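Local coordinates for endoglucanase (Thermotoga maritima, PDB 1VHO), which probably acts as a metal-dependent aminopeptidase of the M42 family, with two divalent metal ions expected in each subunit, at residues G8-E13 / V179-L184; S33-F38 / G48-Y53. All blocks are in the same frame, centred on the assembly; numbering follows the deposited sequence. Where two conformers were deposited one is given.

Both contacts are buried and apolar, with centres 13 Å apart: interaction 1 lies between helices on one side of the mixed sheet, and interaction 2 is where a helix of that layer meets the sheet. Interaction 1 joins helix 7-16 to helix 171-187; interaction 2 sets helix 25-35 against strand 50-54. They hold different pairs of elements, yet they are continuous, because residues 33-38 also pack on residues 179-184. In the chain, interaction 2 is nested within the long loop closed by interaction 1. Their chemistry follows their place: between helices, a leucine meets a valine and the aliphatic part of a lysine, whereas on the sheet an isoleucine meets a leucine and a bare glycine backbone.

Interaction 1. Residues G8-E13 / V179-L184; sequences GKLLME and VLVKVL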
loop_
_atom_site.group_PDB
_atom_site.type_symbol
_atom_site.label_atom_id
_atom_site.label_comp_id
_atom_site.label_asym_id
_atom_site.label_seq_id
_atom_site.Cartn_x
_atom_site.Cartn_y
_atom_site.Cartn_z
ATOM N N GLY A 8 3.837 -14.743 3.384
ATOM C CA GLY A 8 2.453 -14.644 3.903
ATOM C C GLY A 8 2.436 -13.967 5.246
ATOM O O GLY A 8 1.589 -13.064 5.524
ATOM N N LYS A 9 3.340 -14.356 6.133
ATOM C CA LYS A 9 3.406 -13.731 7.462
ATOM C C LYS A 9 3.786 -12.251 7.389
ATOM O O LYS A 9 3.258 -11.464 8.172
ATOM C CB LYS A 9 4.376 -14.455 8.392
ATOM C CG LYS A 9 4.454 -13.859 9.796
ATOM C CD LYS A 9 3.081 -13.844 10.477
ATOM C CE LYS A 9 3.227 -14.137 11.982
ATOM N NZ LYS A 9 3.168 -12.852 12.764
ATOM N N LEU A 10 4.714 -11.873 6.513
ATOM C CA LEU A 10 5.121 -10.480 6.351
ATOM C C LEU A 10 3.905 -9.644 5.910
ATOM O O LEU A 10 3.719 -8.516 6.364
ATOM C CB LEU A 10 6.217 -10.343 5.281
ATOM C CG LEU A 10 6.572 -8.932 4.785
ATOM C CD1 LEU A 10 7.184 -8.078 5.865
ATOM C CD2 LEU A 10 7.571 -9.072 3.608
ATOM N N LEU A 11 3.158 -10.180 4.939
ATOM C CA LEU A 11 1.950 -9.499 4.458
ATOM C C LEU A 11 0.924 -9.377 5.583
ATOM O O LEU A 11 0.320 -8.280 5.653
ATOM C CB LEU A 11 1.375 -10.266 3.263
ATOM C CG LEU A 11 2.249 -10.179 1.988
ATOM C CD1 LEU A 11 1.711 -11.172 0.942
ATOM C CD2 LEU A 11 2.234 -8.757 1.423
HETATM N N MSE A 12 0.676 -10.394 6.370
HETATM C CA MSE A 12 -0.293 -10.241 7.480
HETATM C C MSE A 12 0.147 -9.200 8.487
HETATM O O MSE A 12 -0.646 -8.314 8.926
HETATM C CB MSE A 12 -0.486 -11.624 8.151
HETATM C CG MSE A 12 -1.348 -12.536 7.277
HETATM SE SE MSE A 12 -1.772 -14.120 8.288
HETATM C CE MSE A 12 -0.074 -14.946 8.285
ATOM N N GLU A 13 1.459 -9.144 8.782
ATOM C CA GLU A 13 1.943 -8.170 9.758
ATOM C C GLU A 13 1.805 -6.749 9.184
ATOM O O GLU A 13 1.397 -5.865 9.941
ATOM C CB GLU A 13 3.397 -8.420 10.198
ATOM C CG GLU A 13 3.524 -9.732 10.962
ATOM C CD GLU A 13 4.890 -9.926 11.629
ATOM O OE1 GLU A 13 5.877 -9.223 11.402
ATOM O OE2 GLU A 13 4.972 -10.868 12.430
ATOM N N VAL A 179 6.339 -6.425 -1.320
ATOM C CA VAL A 179 7.187 -6.717 -2.502
ATOM C C VAL A 179 8.544 -6.022 -2.348
ATOM O O VAL A 179 9.617 -6.613 -2.500
ATOM C CB VAL A 179 6.559 -6.130 -3.797
ATOM C CG1 VAL A 179 7.606 -6.236 -4.966
ATOM C CG2 VAL A 179 5.275 -6.810 -4.185
ATOM N N LEU A 180 8.514 -4.731 -1.958
ATOM C CA LEU A 180 9.786 -3.993 -1.864
ATOM C C LEU A 180 10.668 -4.493 -0.739
ATOM O O LEU A 180 11.918 -4.476 -0.883
ATOM C CB LEU A 180 9.514 -2.487 -1.831
ATOM C CG LEU A 180 8.758 -1.963 -3.087
ATOM C CD1 LEU A 180 8.783 -0.439 -3.075
ATOM C CD2 LEU A 180 9.461 -2.477 -4.364
ATOM N N VAL A 181 10.043 -4.937 0.359
ATOM C CA VAL A 181 10.878 -5.510 1.462
ATOM C C VAL A 181 11.555 -6.782 0.940
ATOM O O VAL A 181 12.786 -6.974 1.161
ATOM C CB VAL A 181 9.987 -5.839 2.678
ATOM C CG1 VAL A 181 10.760 -6.716 3.686
ATOM C CG2 VAL A 181 9.570 -4.527 3.364
ATOM N N LYS A 182 10.796 -7.613 0.232
ATOM C CA LYS A 182 11.353 -8.878 -0.315
ATOM C C LYS A 182 12.420 -8.591 -1.372
ATOM O O LYS A 182 13.408 -9.345 -1.483
ATOM C CB LYS A 182 10.251 -9.783 -0.845
ATOM C CG LYS A 182 9.315 -10.355 0.238
ATOM C CD LYS A 182 10.027 -11.259 1.242
ATOM C CE LYS A 182 10.354 -12.616 0.668
ATOM N NZ LYS A 182 10.959 -13.520 1.672
ATOM N N VAL A 183 12.251 -7.553 -2.188
ATOM C CA VAL A 183 13.317 -7.247 -3.172
ATOM C C VAL A 183 14.662 -7.039 -2.447
ATOM O O VAL A 183 15.713 -7.520 -2.870
ATOM C CB VAL A 183 12.998 -5.943 -3.922
ATOM C CG1 VAL A 183 14.171 -5.468 -4.792
ATOM C CG2 VAL A 183 11.774 -6.132 -4.813
ATOM N N LEU A 184 14.647 -6.238 -1.369
ATOM C CA LEU A 184 15.897 -5.979 -0.629
ATOM C C LEU A 184 16.464 -7.263 -0.073
ATOM O O LEU A 184 17.680 -7.521 -0.172
ATOM C CB LEU A 184 15.651 -4.924 0.454
ATOM C CG LEU A 184 15.374 -3.507 -0.087
ATOM C CD1 LEU A 184 14.882 -2.602 1.029
ATOM C CD2 LEU A 184 16.644 -2.886 -0.680
#
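Helices 7-16 and 171-187 are nearest, within these segments, at Leu10 and Val181, whose CA atoms lie 9.0 Å apart, a separation bridged by side chains rather than by close backbones. Leu10 carries the contact from one side alone. With its CG anti to the backbone N (chi1 168°), the side chain extends across the gap and delivers one methyl, CD2, between two neighbouring residues of the other helix. CD2 lies 4.0 Å from Val181 CG1, and the leucine and valine side chains run at a slant to each other. The same Leu10 CD2 is 4.0 Å from Lys182 CG, with CD of that lysine almost as near; here the two chains pass alongside in opposite senses. Beyond CG and CD, the bends of Lys182 at chi2 and chi3 turn the rest of the chain away from the leucine methyl, its ammonium group forming a salt bridge with Glu185. A buried lysine thus gives the interface its hydrocarbon part and has its charge answered within its own helix. Away from the interface, Lys9 NZ meets Glu13 OE2 at 2.7 Å, one turn further on, using the anti lone pair of that oxygen. Glu13 OE1 is hydrogen-bonded to Tyr30 OH, and Leu10 also touches Tyr30, so helix 25-35 joins the same cluster. On helix 171-187, Leu180 faces strand 195-201 and Val183 faces helix 317-333. This is helix-to-helix packing in the layer beside the mixed sheet of an alpha/beta peptidase domain, away from the predicted metal site.

Interaction 2. Residues S33-F38 / G48-Y53; sequences SVIEPF and GSLIGY
Ile35, of helix 25-35, points at strand 50-54 and meets Leu50 and Gly52; its CA is 7.4 Å from that of Gly52. Followed outward, its side chain touches two elements in turn. Ile35 CB lies 3.8 Å from Leu184 CD1, on helix 171-187. The branch methyl CG2 of Ile35 stays on that helical side and reaches Val181 CG2, also at 3.8 Å. CG1 takes the other direction: placed between the backbone N and the carbonyl carbon (chi1 71°), it makes no close contact with residues 48-53, and the extended chi2 of 169° carries CD1 out to the strand. At the tip, Ile35 CD1 meets Leu50 CD2 at 3.9 Å, the two side chains reaching toward each other end to end. Ile35 CD1 also comes within 4.1 Å of Gly52 CA, an approach to the bare main chain made possible because Gly52 has no side chain on the face turned to the helix. Leu50 is held in addition by Val28 and Ile31 of the same helix and by Ala42 on the adjoining strand. Just before the strand, Ser49 OG hydrogen-bonds Glu205, a predicted zinc ligand, which ties the start of this strand to the probable metal site; the Leu50 side chain is about 9 Å from that of Glu205. The backbones of Leu50 and Gly52 are hydrogen-bonded to Phe200 and Val198, so the main chain at the two residues Ile35 touches is tied into the sheet. What remains for Ile35 is a contact of methyl groups and backbone carbon, governed by shape and exclusion of water rather than by directed bonds.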
loop_
_atom_site.group_PDB
_atom_site.type_symbol
_atom_site.label_atom_id
_atom_site.label_comp_id
_atom_site.label_asym_id
_atom_site.label_seq_id
_atom_site.Cartn_x
_atom_site.Cartn_y
_atom_site.Cartn_z
ATOM N N SER A 33 12.737 -1.322 10.325
ATOM C CA SER A 33 13.383 -2.417 11.033
ATOM C C SER A 33 13.545 -3.689 10.234
ATOM O O SER A 33 14.567 -4.420 10.452
ATOM C CB SER A 33 12.598 -2.645 12.335
ATOM O OG SER A 33 13.237 -3.537 13.191
ATOM N N VAL A 34 12.579 -4.040 9.361
ATOM C CA VAL A 34 12.757 -5.293 8.634
ATOM C C VAL A 34 13.749 -5.073 7.474
ATOM O O VAL A 34 14.347 -6.090 7.062
ATOM C CB VAL A 34 11.401 -5.784 8.077
ATOM C CG1 VAL A 34 11.536 -7.040 7.243
ATOM C CG2 VAL A 34 10.432 -6.035 9.241
ATOM N N ILE A 35 13.877 -3.889 6.928
ATOM C CA ILE A 35 14.816 -3.715 5.807
ATOM C C ILE A 35 16.228 -3.409 6.233
ATOM O O ILE A 35 17.179 -3.506 5.429
ATOM C CB ILE A 35 14.362 -2.660 4.778
ATOM C CG1 ILE A 35 14.451 -1.240 5.349
ATOM C CG2 ILE A 35 12.974 -3.043 4.301
ATOM C CD1 ILE A 35 14.258 -0.154 4.287
ATOM N N GLU A 36 16.433 -3.023 7.483
ATOM C CA GLU A 36 17.759 -2.709 8.004
ATOM C C GLU A 36 18.883 -3.655 7.664
ATOM O O GLU A 36 19.987 -3.247 7.292
ATOM C CB GLU A 36 17.690 -2.681 9.577
ATOM C CG GLU A 36 17.449 -1.317 10.074
ATOM C CD GLU A 36 17.794 -1.117 11.560
ATOM O OE1 GLU A 36 17.781 -2.099 12.332
ATOM O OE2 GLU A 36 18.028 0.089 11.823
ATOM N N PRO A 37 18.713 -4.952 7.809
ATOM C CA PRO A 37 19.773 -5.905 7.503
ATOM C C PRO A 37 20.095 -6.015 6.008
ATOM O O PRO A 37 21.050 -6.709 5.623
ATOM C CB PRO A 37 19.205 -7.234 7.948
ATOM C CG PRO A 37 18.087 -6.884 8.907
ATOM C CD PRO A 37 17.522 -5.626 8.365
ATOM N N PHE A 38 19.315 -5.371 5.154
ATOM C CA PHE A 38 19.456 -5.505 3.707
ATOM C C PHE A 38 19.767 -4.236 2.972
ATOM O O PHE A 38 19.730 -4.185 1.710
ATOM C CB PHE A 38 18.114 -6.108 3.202
ATOM C CG PHE A 38 17.732 -7.377 3.926
ATOM C CD1 PHE A 38 18.536 -8.494 3.879
ATOM C CD2 PHE A 38 16.544 -7.448 4.637
ATOM C CE1 PHE A 38 18.190 -9.678 4.511
ATOM C CE2 PHE A 38 16.179 -8.617 5.295
ATOM C CZ PHE A 38 17.020 -9.731 5.258
ATOM N N GLY A 48 7.912 11.951 6.504
ATOM C CA GLY A 48 7.867 10.627 7.095
ATOM C C GLY A 48 8.018 9.458 6.126
ATOM O O GLY A 48 7.894 8.305 6.573
ATOM N N SER A 49 8.403 9.719 4.888
ATOM C CA SER A 49 8.602 8.630 3.909
ATOM C C SER A 49 9.929 7.964 4.208
ATOM O O SER A 49 10.803 8.583 4.874
ATOM C CB SER A 49 8.564 9.109 2.477
ATOM O OG SER A 49 7.294 9.587 2.055
ATOM N N LEU A 50 10.118 6.715 3.816
ATOM C CA LEU A 50 11.339 6.005 4.070
ATOM C C LEU A 50 11.992 5.565 2.751
ATOM O O LEU A 50 11.283 5.054 1.871
ATOM C CB LEU A 50 11.060 4.777 4.960
ATOM C CG LEU A 50 12.237 3.853 5.246
ATOM C CD1 LEU A 50 13.154 4.438 6.322
ATOM C CD2 LEU A 50 11.756 2.473 5.707
ATOM N N ILE A 51 13.269 5.844 2.577
ATOM C CA ILE A 51 13.994 5.432 1.357
ATOM C C ILE A 51 15.123 4.499 1.737
ATOM O O ILE A 51 16.005 4.877 2.542
ATOM C CB ILE A 51 14.534 6.611 0.520
ATOM C CG1 ILE A 51 13.396 7.422 -0.078
ATOM C CG2 ILE A 51 15.422 6.052 -0.639
ATOM C CD1 ILE A 51 12.685 8.398 0.852
ATOM N N GLY A 52 15.077 3.242 1.291
ATOM C CA GLY A 52 16.156 2.282 1.622
ATOM C C GLY A 52 17.202 2.418 0.498
ATOM O O GLY A 52 16.755 2.434 -0.683
ATOM N N TYR A 53 18.474 2.449 0.810
ATOM C CA TYR A 53 19.493 2.571 -0.252
ATOM C C TYR A 53 20.437 1.384 -0.249
ATOM O O TYR A 53 21.025 1.029 0.783
ATOM C CB TYR A 53 20.270 3.881 -0.100
ATOM C CG TYR A 53 21.497 3.982 -0.982
ATOM C CD1 TYR A 53 21.367 3.904 -2.359
ATOM C CD2 TYR A 53 22.773 4.130 -0.459
ATOM C CE1 TYR A 53 22.456 4.002 -3.196
ATOM C CE2 TYR A 53 23.887 4.238 -1.292
ATOM C CZ TYR A 53 23.709 4.177 -2.654
ATOM O OH TYR A 53 24.777 4.259 -3.525
#